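Local coordinates for penicillin-binding protein 2B (Streptococcus pneumoniae, PDB 2WAD) that probably cross-links peptide stems of adjacent glycan strands as a penicillin-binding transpeptidase of peripheral cell wall peptidoglycan synthesis, at residues 340-346 / 647-653; 377-383 / 522-526; 320-325 / 357-361; 385-389 / 613-617; 602-606 / 663-667. Numbering follows the deposited sequence.

Contact 1. Residues 340-346 / 647-653; sequences SEGVYAV and VAVVFPH. With ZN (zinc ion), chain E.
This pair belongs to the central antiparallel sheet of the penicillin-binding transpeptidase fold, where strand 342-348 lies beside strand 645-650, far apart in sequence. The segment axes approach to 4.7 Å and run at 173°. V647 starts the register, its CA 3.4 Å from V346 O. A648 and V346 form a hydrogen-bonded pair: A648 N to V346 O 3.0 Å, V346 N to A648 O 3.1 Å. V649 (t) faces A345 in a non-hydrogen-bonded pair with CA atoms 4.5 Å apart. V650 returns to a hydrogen-bonded pair with Y344, V650 N to Y344 O 2.8 Å and Y344 N to V650 O 3.0 Å. Y344, V346, A648 and V650 point to one face, under helix 525-536; A345 and V649 point to the other, under helices 314-334 and 661-676. The strand ends at V650; beyond it the F651 ring (chi1 -162°) receives V343 CB over one face, 4.2 Å from the centroid. P652 O accepts a 2.6 Å hydrogen bond from S340 OG (t), while P652 CD lies 3.2 Å from G342 O; at 143/-167 a CB on G342 would strike the preceding carbonyl O, hence glycine. H653, with phi/psi 51/45 and chi1 m, brings CD2 to 3.2 Å from E341 OE1 and binds zinc through NE2 at 2.0 Å. Two waters sit 2.2 Å from the metal, and water 1 donates a weak bond to E341 OE2 at 3.1 Å.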
# COMPACT_ATOMS: atom_id res chain seq x y z
N SER A 340 8.06 -15.55 17.88
CA SER A 340 7.01 -14.81 17.18
C SER A 340 7.61 -13.77 16.23
O SER A 340 8.45 -12.97 16.65
CB SER A 340 6.09 -14.14 18.20
OG SER A 340 5.11 -13.35 17.55
N GLU A 341 7.17 -13.74 14.98
CA GLU A 341 7.67 -12.74 14.03
C GLU A 341 7.20 -11.32 14.24
O GLU A 341 7.61 -10.43 13.52
CB GLU A 341 7.25 -13.06 12.59
CG GLU A 341 7.29 -14.48 12.20
CD GLU A 341 5.99 -15.15 12.51
OE1 GLU A 341 5.89 -15.77 13.59
OE2 GLU A 341 5.11 -15.08 11.64
N GLY A 342 6.29 -11.08 15.18
CA GLY A 342 5.86 -9.71 15.42
C GLY A 342 4.39 -9.67 15.75
O GLY A 342 3.83 -10.70 16.03
N VAL A 343 3.77 -8.49 15.73
CA VAL A 343 2.36 -8.40 16.10
C VAL A 343 1.77 -7.30 15.21
O VAL A 343 2.46 -6.33 14.91
CB VAL A 343 2.20 -8.10 17.62
CG1 VAL A 343 2.87 -6.80 17.95
CG2 VAL A 343 0.69 -8.05 18.03
N TYR A 344 0.52 -7.48 14.77
CA TYR A 344 -0.10 -6.60 13.79
C TYR A 344 -1.55 -6.34 14.19
O TYR A 344 -2.19 -7.23 14.74
CB TYR A 344 -0.04 -7.25 12.38
CG TYR A 344 1.40 -7.40 11.93
CD1 TYR A 344 2.01 -6.41 11.16
CD2 TYR A 344 2.16 -8.48 12.33
CE1 TYR A 344 3.34 -6.50 10.78
CE2 TYR A 344 3.51 -8.58 11.98
CZ TYR A 344 4.09 -7.58 11.21
OH TYR A 344 5.42 -7.67 10.87
N ALA A 345 -2.06 -5.14 13.91
CA ALA A 345 -3.42 -4.76 14.23
C ALA A 345 -3.88 -3.81 13.15
O ALA A 345 -3.12 -2.95 12.73
CB ALA A 345 -3.51 -4.05 15.58
N VAL A 346 -5.13 -3.97 12.72
CA VAL A 346 -5.75 -3.08 11.75
C VAL A 346 -7.13 -2.82 12.32
O VAL A 346 -7.84 -3.75 12.72
CB VAL A 346 -5.92 -3.76 10.34
CG1 VAL A 346 -6.82 -2.90 9.42
CG2 VAL A 346 -4.60 -3.98 9.64
N VAL A 647 -11.89 -4.57 14.60
CA VAL A 647 -10.44 -4.66 14.74
C VAL A 647 -9.96 -6.11 14.61
O VAL A 647 -10.63 -7.01 15.08
CB VAL A 647 -9.97 -4.06 16.08
CG1 VAL A 647 -10.54 -4.86 17.26
CG2 VAL A 647 -8.42 -4.05 16.16
N ALA A 648 -8.79 -6.31 13.97
CA ALA A 648 -8.13 -7.60 13.92
C ALA A 648 -6.76 -7.50 14.54
O ALA A 648 -5.99 -6.58 14.24
CB ALA A 648 -7.94 -8.08 12.48
N VAL A 649 -6.42 -8.51 15.32
CA VAL A 649 -5.13 -8.52 15.98
C VAL A 649 -4.51 -9.85 15.65
O VAL A 649 -5.15 -10.88 15.81
CB VAL A 649 -5.24 -8.34 17.53
CG1 VAL A 649 -3.86 -8.62 18.16
CG2 VAL A 649 -5.74 -6.92 17.86
N VAL A 650 -3.28 -9.81 15.16
CA VAL A 650 -2.62 -11.02 14.68
C VAL A 650 -1.30 -11.11 15.42
O VAL A 650 -0.45 -10.23 15.29
CB VAL A 650 -2.39 -10.96 13.13
CG1 VAL A 650 -1.63 -12.19 12.66
CG2 VAL A 650 -3.76 -10.84 12.39
N PHE A 651 -1.13 -12.15 16.21
CA PHE A 651 0.04 -12.28 17.08
C PHE A 651 0.48 -13.73 16.96
O PHE A 651 0.06 -14.57 17.75
CB PHE A 651 -0.36 -12.00 18.54
CG PHE A 651 0.81 -11.68 19.45
CD1 PHE A 651 2.01 -12.34 19.30
CD2 PHE A 651 0.70 -10.72 20.45
CE1 PHE A 651 3.10 -12.06 20.12
CE2 PHE A 651 1.78 -10.43 21.29
CZ PHE A 651 2.98 -11.11 21.12
N PRO A 652 1.32 -14.03 15.97
CA PRO A 652 1.62 -15.42 15.65
C PRO A 652 2.67 -16.07 16.57
O PRO A 652 3.54 -15.41 17.10
CB PRO A 652 2.15 -15.33 14.22
CG PRO A 652 2.63 -13.91 14.06
CD PRO A 652 1.87 -13.07 14.99
N HIS A 653 2.57 -17.38 16.74
CA HIS A 653 3.53 -18.20 17.47
C HIS A 653 3.87 -17.68 18.86
O HIS A 653 5.03 -17.61 19.25
CB HIS A 653 4.76 -18.47 16.61
CG HIS A 653 4.43 -19.09 15.29
ND1 HIS A 653 3.87 -20.35 15.20
CD2 HIS A 653 4.54 -18.63 14.02
CE1 HIS A 653 3.66 -20.64 13.92
NE2 HIS A 653 4.03 -19.61 13.19
ZN ZN E . 3.45 -19.09 11.34
O HOH W 1 5.22 -18.01 10.50
O HOH W 2 1.72 -17.76 11.11

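Contact 2. Residues 377-383 / 522-526; sequences TVTNVFV and NYTPM
Helix 376-379 ends in the first segment, and N380 leaves helical angles so that 380-383 runs extended; N522-T524 is likewise extended before helix 525-536 begins. The two extended parts meet in a single antiparallel bridge, F382 with Y523: F382 N to Y523 O 2.9 Å, Y523 N to F382 O 3.0 Å, CA atoms 5.4 Å apart. Beyond it M526 N donates to T377 O at 3.0 Å, tying the end of one helix to the start of the other. T524 (chi1 p) is the N-cap, its side chain capping a backbone N just past the segment. V381 (m) sets CG2 3.6 Å from N522 CB and CG1 3.9 Å from T524 CG2. F382 (m, chi2 -89°) meets P525 CD with its ring edge, 3.7 Å from CE2, and M526 (t, p, p) carries its CE to 4.0 Å from V378 CG1. This junction of the transpeptidase domain lies on the central sheet: T377 and M526 cover V346 of strand 342-348, P525 covers Y344, and F382 and P525 both reach V650 of strand 645-650.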
# COMPACT_ATOMS: atom_id res chain seq x y z
N THR A 377 0.69 -5.21 7.40
CA THR A 377 -0.74 -5.43 7.48
C THR A 377 -1.33 -5.82 6.13
O THR A 377 -2.34 -6.50 6.10
CB THR A 377 -1.49 -4.18 8.01
OG1 THR A 377 -1.18 -3.05 7.18
CG2 THR A 377 -1.12 -3.88 9.46
N VAL A 378 -0.72 -5.37 5.03
CA VAL A 378 -1.20 -5.66 3.68
C VAL A 378 -0.23 -6.57 2.93
O VAL A 378 -0.56 -7.05 1.85
CB VAL A 378 -1.45 -4.40 2.84
CG1 VAL A 378 -2.66 -3.58 3.35
CG2 VAL A 378 -0.19 -3.53 2.74
N THR A 379 0.96 -6.84 3.47
CA THR A 379 1.93 -7.61 2.70
C THR A 379 2.34 -8.98 3.25
O THR A 379 2.84 -9.80 2.50
CB THR A 379 3.19 -6.77 2.30
OG1 THR A 379 4.01 -6.58 3.44
CG2 THR A 379 2.82 -5.37 1.78
N ASN A 380 2.11 -9.25 4.53
CA ASN A 380 2.53 -10.51 5.12
C ASN A 380 1.36 -11.37 5.55
O ASN A 380 0.29 -10.85 5.85
CB ASN A 380 3.45 -10.27 6.31
CG ASN A 380 4.76 -9.62 5.90
OD1 ASN A 380 5.56 -10.21 5.18
ND2 ASN A 380 4.97 -8.40 6.34
N VAL A 381 1.55 -12.68 5.58
CA VAL A 381 0.41 -13.57 5.78
C VAL A 381 0.65 -14.49 6.97
O VAL A 381 1.80 -14.79 7.28
CB VAL A 381 0.11 -14.39 4.49
CG1 VAL A 381 -0.16 -13.45 3.31
CG2 VAL A 381 1.24 -15.35 4.17
N PHE A 382 -0.42 -14.93 7.62
CA PHE A 382 -0.36 -15.66 8.89
C PHE A 382 -1.47 -16.68 8.95
O PHE A 382 -2.55 -16.45 8.39
CB PHE A 382 -0.49 -14.69 10.07
CG PHE A 382 0.45 -13.50 9.99
CD1 PHE A 382 1.73 -13.57 10.53
CD2 PHE A 382 0.05 -12.35 9.35
CE1 PHE A 382 2.60 -12.48 10.43
CE2 PHE A 382 0.91 -11.25 9.24
CZ PHE A 382 2.18 -11.31 9.78
N VAL A 383 -1.23 -17.80 9.63
CA VAL A 383 -2.31 -18.74 9.92
C VAL A 383 -3.28 -18.01 10.83
O VAL A 383 -2.89 -17.40 11.80
CB VAL A 383 -1.89 -20.11 10.53
CG1 VAL A 383 -0.58 -20.66 9.98
CG2 VAL A 383 -1.92 -20.10 12.03
N ASN A 522 -3.25 -19.06 4.75
CA ASN A 522 -2.75 -17.88 5.47
C ASN A 522 -3.31 -16.56 4.90
O ASN A 522 -3.37 -16.39 3.68
CB ASN A 522 -1.22 -17.75 5.33
CG ASN A 522 -0.42 -18.82 6.10
OD1 ASN A 522 0.60 -18.52 6.74
ND2 ASN A 522 -0.86 -20.07 6.02
N TYR A 523 -3.65 -15.62 5.78
CA TYR A 523 -4.27 -14.36 5.40
C TYR A 523 -3.49 -13.18 5.98
O TYR A 523 -2.74 -13.34 6.96
CB TYR A 523 -5.70 -14.33 5.96
CG TYR A 523 -6.58 -15.50 5.54
CD1 TYR A 523 -6.66 -15.92 4.19
CD2 TYR A 523 -7.30 -16.20 6.47
CE1 TYR A 523 -7.47 -16.98 3.81
CE2 TYR A 523 -8.09 -17.27 6.11
CZ TYR A 523 -8.20 -17.63 4.78
OH TYR A 523 -9.01 -18.71 4.47
N THR A 524 -3.66 -12.00 5.39
CA THR A 524 -3.04 -10.77 5.91
C THR A 524 -3.91 -10.16 7.03
O THR A 524 -5.08 -10.46 7.16
CB THR A 524 -2.94 -9.69 4.84
OG1 THR A 524 -4.26 -9.23 4.53
CG2 THR A 524 -2.27 -10.19 3.56
N PRO A 525 -3.32 -9.27 7.85
CA PRO A 525 -4.12 -8.64 8.91
C PRO A 525 -5.23 -7.76 8.33
O PRO A 525 -6.29 -7.66 8.94
CB PRO A 525 -3.07 -7.84 9.71
CG PRO A 525 -1.76 -8.57 9.47
CD PRO A 525 -1.86 -9.16 8.06
N MET A 526 -5.03 -7.13 7.16
CA MET A 526 -6.07 -6.34 6.53
C MET A 526 -7.26 -7.20 6.14
O MET A 526 -8.42 -6.81 6.36
CB MET A 526 -5.49 -5.53 5.34
CG MET A 526 -6.47 -4.61 4.63
SD MET A 526 -7.00 -3.22 5.68
CE MET A 526 -5.42 -2.42 5.95

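Contact 3. Residues 320-325 / 357-361. Unlike the reference sequence in segment 357-361: L361 (reference Ile).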
# COMPACT_ATOMS: atom_id res chain seq x y z
N VAL A 320 -1.83 3.27 19.11
CA VAL A 320 -1.80 1.84 18.74
C VAL A 320 -0.38 1.25 18.62
O VAL A 320 -0.09 0.19 19.16
CB VAL A 320 -2.67 1.56 17.50
CG1 VAL A 320 -2.64 0.08 17.14
CG2 VAL A 320 -4.08 2.01 17.78
N ASP A 321 0.53 1.93 17.92
CA ASP A 321 1.94 1.53 17.85
C ASP A 321 2.53 1.29 19.25
O ASP A 321 3.22 0.30 19.49
CB ASP A 321 2.75 2.62 17.13
CG ASP A 321 2.44 2.73 15.62
OD1 ASP A 321 2.92 3.69 15.00
OD2 ASP A 321 1.75 1.88 15.01
N ALA A 322 2.26 2.18 20.20
CA ALA A 322 2.79 2.07 21.57
C ALA A 322 2.22 0.85 22.28
O ALA A 322 2.97 0.11 22.93
CB ALA A 322 2.52 3.36 22.40
N LEU A 323 0.92 0.65 22.15
CA LEU A 323 0.26 -0.52 22.74
C LEU A 323 0.92 -1.81 22.24
O LEU A 323 1.34 -2.67 23.03
CB LEU A 323 -1.24 -0.49 22.40
CG LEU A 323 -2.15 -1.53 23.06
CD1 LEU A 323 -2.26 -1.19 24.56
CD2 LEU A 323 -3.51 -1.50 22.39
N LEU A 324 1.03 -1.94 20.91
CA LEU A 324 1.58 -3.18 20.34
C LEU A 324 3.00 -3.37 20.84
O LEU A 324 3.44 -4.47 21.16
CB LEU A 324 1.55 -3.19 18.81
CG LEU A 324 0.38 -3.83 18.06
CD1 LEU A 324 -0.98 -3.54 18.67
CD2 LEU A 324 0.46 -3.40 16.58
N LYS A 325 3.75 -2.28 20.91
CA LYS A 325 5.11 -2.37 21.37
C LYS A 325 5.16 -2.73 22.87
O LYS A 325 5.95 -3.56 23.31
CB LYS A 325 5.86 -1.07 21.04
CG LYS A 325 7.33 -1.33 20.75
CD LYS A 325 8.13 -0.06 20.53
CE LYS A 325 9.59 -0.45 20.32
NZ LYS A 325 10.47 0.73 20.05
N SER A 357 -6.53 2.66 11.73
CA SER A 357 -5.08 2.50 11.83
C SER A 357 -4.69 1.14 11.30
O SER A 357 -5.48 0.20 11.33
CB SER A 357 -4.58 2.63 13.27
OG SER A 357 -5.03 1.50 13.99
N MET A 358 -3.44 1.06 10.84
CA MET A 358 -2.79 -0.13 10.34
C MET A 358 -1.42 -0.14 11.00
O MET A 358 -0.54 0.60 10.56
CB MET A 358 -2.49 -0.01 8.84
CG MET A 358 -3.46 0.78 8.01
SD MET A 358 -2.96 1.20 6.33
CE MET A 358 -1.92 -0.19 5.78
N SER A 359 -1.19 -1.01 11.98
CA SER A 359 0.02 -0.95 12.79
C SER A 359 0.69 -2.31 12.74
O SER A 359 0.00 -3.33 12.80
CB SER A 359 -0.34 -0.69 14.26
OG SER A 359 -0.56 0.69 14.52
N GLY A 360 2.02 -2.32 12.72
CA GLY A 360 2.72 -3.59 12.77
C GLY A 360 4.08 -3.44 13.41
O GLY A 360 4.73 -2.40 13.29
N LEU A 361 4.50 -4.47 14.13
CA LEU A 361 5.81 -4.44 14.77
C LEU A 361 6.47 -5.73 14.36
O LEU A 361 5.91 -6.80 14.58
CB LEU A 361 5.66 -4.41 16.29
CG LEU A 361 6.94 -4.09 17.07
CD1 LEU A 361 7.55 -2.78 16.64
CD2 LEU A 361 6.68 -4.10 18.57
O HOH W 3 3.03 0.58 12.63
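Helix segment 320-325 lies over strand segment 357-361 with axes 8.2 Å apart at closest approach and a crossing angle of -31°, so the two run roughly in the same direction. Every second residue of the strand, S357, S359 and L361, turns its CA-to-CB bond toward the helix, and the helix answers with V320 and L324, one turn apart. V320 (t) spans the two serines, CG1 3.4 Å from S359 OG and CG2 3.9 Å from S357 OG. S359, with chi1 at -82°, swings its hydroxyl to D321, whose chi1 is m; S359 OG donates a 2.6 Å hydrogen bond to D321 OD2, a short polar link at the border of the interface. The same carboxylate oxygen lies 3.0 Å from water 3, which accepts a hydrogen bond from G360 N at 3.1 Å. L324 departs from the usual wells at chi1 -94° and lays CD2 3.7 Å from S359 CB; it also reaches V343 and A345 of the next strand. L361, which replaces the isoleucine of the reference sequence, adopts t, p and brings CD2 3.6 Å from K325 CG, while the rest of K325 stretches away with chi2 to chi4 trans. Together with helix 661-676, on which L323 and L324 pack, helix 314-334 covers this face of the antiparallel sheet, the layered helix-on-sheet build of the serine beta-lactamase and penicillin-binding transpeptidase fold.

Contact 4. Residues 385-389 / 613-617; sequences GSVVK and SGKTG
Two signature elements of penicillin-binding transpeptidases meet here: the S-x-x-K sequence at S386-K389 and the K-T-G sequence at K615-G617. G385 has phi/psi 64/-152, S386-V388 make a 3-10 turn, and S613-T616 is extended; the nearest CA atoms are those of S386 and G617, 4.2 Å apart. The lysines supply the polar bonds. Within 385-389, K389 (m, then all t) donates from NZ to S386 OG at 2.8 Å, and also bonds N445 and S443 O. Within 613-617, K615 (t, p, t, p) folds back so that NZ donates to T616 O at 3.0 Å; it also bonds S443 OG. Only a weak bond, K615 NZ to S386 O at 3.4 Å, joins the segments. S386 (chi1 -86°), the inferred acyl-ester nucleophile, thus has both amines close by, and its OG bonds S443 OG, consistent with the S-x-N element of the family. Van der Waals contacts follow: S386 CB to T616 O 3.4 Å, and V387 CG1 to K615 O 3.7 Å and to G617 CA 3.9 Å. The serine stands in front of strand 613-616, an outermost strand of its sheet, at the start of helix 389-398, while V387 packs on V635 of strand 634-638 and K615 on helix 578-593.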
# COMPACT_ATOMS: atom_id res chain seq x y z
N GLY A 385 -6.09 -19.14 12.51
CA GLY A 385 -6.66 -19.87 13.63
C GLY A 385 -8.16 -19.68 13.76
O GLY A 385 -8.85 -19.38 12.77
N SER A 386 -8.66 -19.80 14.99
CA SER A 386 -10.08 -19.97 15.28
C SER A 386 -10.97 -18.75 15.02
O SER A 386 -12.19 -18.83 15.13
CB SER A 386 -10.26 -20.42 16.73
OG SER A 386 -10.15 -21.83 16.86
N VAL A 387 -10.37 -17.61 14.75
CA VAL A 387 -11.17 -16.44 14.42
C VAL A 387 -12.12 -16.73 13.25
O VAL A 387 -13.23 -16.24 13.24
CB VAL A 387 -10.32 -15.20 14.16
CG1 VAL A 387 -9.58 -14.81 15.44
CG2 VAL A 387 -9.31 -15.46 13.01
N VAL A 388 -11.72 -17.58 12.32
CA VAL A 388 -12.44 -17.77 11.08
C VAL A 388 -13.67 -18.66 11.19
O VAL A 388 -14.33 -18.88 10.18
CB VAL A 388 -11.56 -18.36 9.95
CG1 VAL A 388 -10.29 -17.51 9.70
CG2 VAL A 388 -11.27 -19.83 10.21
N LYS A 389 -14.00 -19.16 12.38
CA LYS A 389 -15.04 -20.16 12.49
C LYS A 389 -16.44 -19.72 12.04
O LYS A 389 -17.24 -20.52 11.57
CB LYS A 389 -15.02 -20.79 13.89
CG LYS A 389 -13.83 -21.71 14.05
CD LYS A 389 -13.71 -22.28 15.47
CE LYS A 389 -12.51 -23.22 15.52
NZ LYS A 389 -12.17 -23.82 16.85
N SER A 613 -18.13 -7.27 21.04
CA SER A 613 -18.37 -8.62 20.53
C SER A 613 -17.13 -9.07 19.75
O SER A 613 -16.43 -8.25 19.16
CB SER A 613 -19.60 -8.60 19.62
OG SER A 613 -20.75 -8.15 20.31
N GLY A 614 -16.82 -10.35 19.77
CA GLY A 614 -15.61 -10.77 19.09
C GLY A 614 -15.42 -12.27 19.02
O GLY A 614 -16.35 -13.03 19.31
N LYS A 615 -14.21 -12.69 18.68
CA LYS A 615 -13.90 -14.12 18.55
C LYS A 615 -12.39 -14.28 18.74
O LYS A 615 -11.61 -13.49 18.22
CB LYS A 615 -14.35 -14.63 17.17
CG LYS A 615 -14.10 -16.10 16.87
CD LYS A 615 -14.98 -16.98 17.74
CE LYS A 615 -14.62 -18.46 17.63
NZ LYS A 615 -13.31 -18.80 18.30
N THR A 616 -11.98 -15.26 19.53
CA THR A 616 -10.57 -15.55 19.79
C THR A 616 -9.98 -16.61 18.85
O THR A 616 -10.70 -17.40 18.22
CB THR A 616 -10.40 -16.18 21.18
OG1 THR A 616 -11.17 -17.39 21.23
CG2 THR A 616 -10.80 -15.20 22.29
N GLY A 617 -8.65 -16.64 18.82
CA GLY A 617 -7.87 -17.40 17.83
C GLY A 617 -7.04 -18.52 18.44
O GLY A 617 -6.43 -18.34 19.50

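Contact 5. Residues 602-606 / 663-667; sequences RAFSD and PAIAR. Unlike the reference sequence in segment 602-606: D606 (reference Asn). Unlike the reference sequence in segment 663-667: A664 (reference Ser).
At the centre the ring of F604 is packed against the first two turns of helix 661-676. P663 CB lies over one ring face, 3.9 Å from the centroid and 14° off the normal, a CH-pi contact, and A666 CB approaches the ring edge at 3.8 Å from CE1. The ring gets there because F604 (chi1 -79°, chi2 -57°) bends its end back although its CA-to-CB bond points away; the closest CA pair is F604 with P663, 5.3 Å. The 602-605 backbone coils without full helical bonding, and 663-667 is regular helix. Beside the ring, A603 CB meets P663 CB at 4.2 Å. Farther out R667 (t, t, p, chi4 -152°) crosses the gap, its CG 3.3 Å from F604 O, and donates from NH1 to A603 O at 2.9 Å; D606 O lies over the guanidinium face. The contact thus fixes the segment before strand 613-616 to the C-terminal helix of the transpeptidase domain by an apolar centre bordered by an arginine NH1 paired with a backbone carbonyl.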
# COMPACT_ATOMS: atom_id res chain seq x y z
N ARG A 602 -14.16 -13.72 27.71
CA ARG A 602 -14.46 -12.71 28.72
C ARG A 602 -13.37 -11.64 28.87
O ARG A 602 -13.64 -10.52 29.31
CB ARG A 602 -14.81 -13.36 30.08
CG ARG A 602 -16.18 -14.06 30.08
CD ARG A 602 -16.47 -14.73 31.42
NE ARG A 602 -15.55 -15.84 31.66
CZ ARG A 602 -15.91 -17.12 31.68
NH1 ARG A 602 -17.17 -17.48 31.51
NH2 ARG A 602 -14.99 -18.06 31.88
N ALA A 603 -12.13 -11.95 28.48
CA ALA A 603 -11.11 -10.89 28.50
C ALA A 603 -11.45 -9.65 27.67
O ALA A 603 -10.98 -8.54 28.01
CB ALA A 603 -9.71 -11.43 28.16
N PHE A 604 -12.25 -9.82 26.62
CA PHE A 604 -12.77 -8.72 25.79
C PHE A 604 -13.54 -7.68 26.62
O PHE A 604 -13.47 -6.49 26.32
CB PHE A 604 -13.75 -9.19 24.69
CG PHE A 604 -13.10 -9.78 23.46
CD1 PHE A 604 -12.17 -9.06 22.74
CD2 PHE A 604 -13.46 -11.06 23.02
CE1 PHE A 604 -11.57 -9.58 21.59
CE2 PHE A 604 -12.88 -11.60 21.86
CZ PHE A 604 -11.92 -10.86 21.15
N SER A 605 -14.34 -8.13 27.58
CA SER A 605 -15.24 -7.24 28.33
C SER A 605 -14.60 -6.67 29.59
O SER A 605 -15.13 -5.73 30.17
CB SER A 605 -16.50 -7.98 28.77
OG SER A 605 -17.06 -8.72 27.71
N ASP A 606 -13.46 -7.23 30.00
CA ASP A 606 -12.82 -6.88 31.28
C ASP A 606 -12.18 -5.49 31.23
O ASP A 606 -11.04 -5.33 30.77
CB ASP A 606 -11.78 -7.95 31.65
CG ASP A 606 -11.12 -7.69 33.01
OD1 ASP A 606 -11.47 -6.69 33.69
OD2 ASP A 606 -10.25 -8.50 33.39
N PRO A 663 -7.22 -10.95 22.73
CA PRO A 663 -8.45 -10.24 23.10
C PRO A 663 -8.17 -8.96 23.89
O PRO A 663 -8.88 -7.97 23.73
CB PRO A 663 -9.18 -11.24 24.00
CG PRO A 663 -8.65 -12.61 23.55
CD PRO A 663 -7.26 -12.39 23.11
N ALA A 664 -7.12 -8.96 24.71
CA ALA A 664 -6.83 -7.80 25.57
C ALA A 664 -6.27 -6.66 24.71
O ALA A 664 -6.59 -5.48 24.92
CB ALA A 664 -5.85 -8.17 26.69
N ILE A 665 -5.45 -7.00 23.74
CA ILE A 665 -4.98 -5.99 22.78
C ILE A 665 -6.16 -5.41 22.00
O ILE A 665 -6.31 -4.19 21.95
CB ILE A 665 -3.90 -6.53 21.83
CG1 ILE A 665 -2.66 -6.94 22.63
CG2 ILE A 665 -3.53 -5.47 20.80
CD1 ILE A 665 -1.73 -7.90 21.87
N ALA A 666 -7.01 -6.27 21.45
CA ALA A 666 -8.22 -5.85 20.73
C ALA A 666 -9.09 -4.90 21.57
O ALA A 666 -9.56 -3.86 21.12
CB ALA A 666 -9.04 -7.10 20.29
N ARG A 667 -9.34 -5.29 22.82
CA ARG A 667 -10.12 -4.47 23.74
C ARG A 667 -9.47 -3.12 23.97
O ARG A 667 -10.13 -2.09 23.98
CB ARG A 667 -10.16 -5.24 25.07
CG ARG A 667 -10.81 -4.47 26.23
CD ARG A 667 -10.45 -5.17 27.53
NE ARG A 667 -9.04 -4.92 27.85
CZ ARG A 667 -8.28 -5.76 28.55
NH1 ARG A 667 -8.80 -6.91 28.96
NH2 ARG A 667 -7.01 -5.45 28.82

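In contact 1, strand 342-348 is flanked on its other edge by strand 355-363 of contact 3, through A345 O to S359 N at 2.8 Å and V343 O to L361 N at 2.9 Å. Contact 2 covers one sheet face, V650 CG1 meeting F382 CG at 3.6 Å; the helices of contacts 3 and 5 share the other, L324 CD1 lying 3.8 Å from I665 CG2. Contact 4, with S386, the inferred active-site serine, is centred about 13 Å from the centres of contacts 1 and 5; T616 CG2 touches P663 CG at 3.6 Å. The side chains of V383 and P663 lie about 10 Å from that of S386, and that of V383 about 5 Å from the zinc bound by H653.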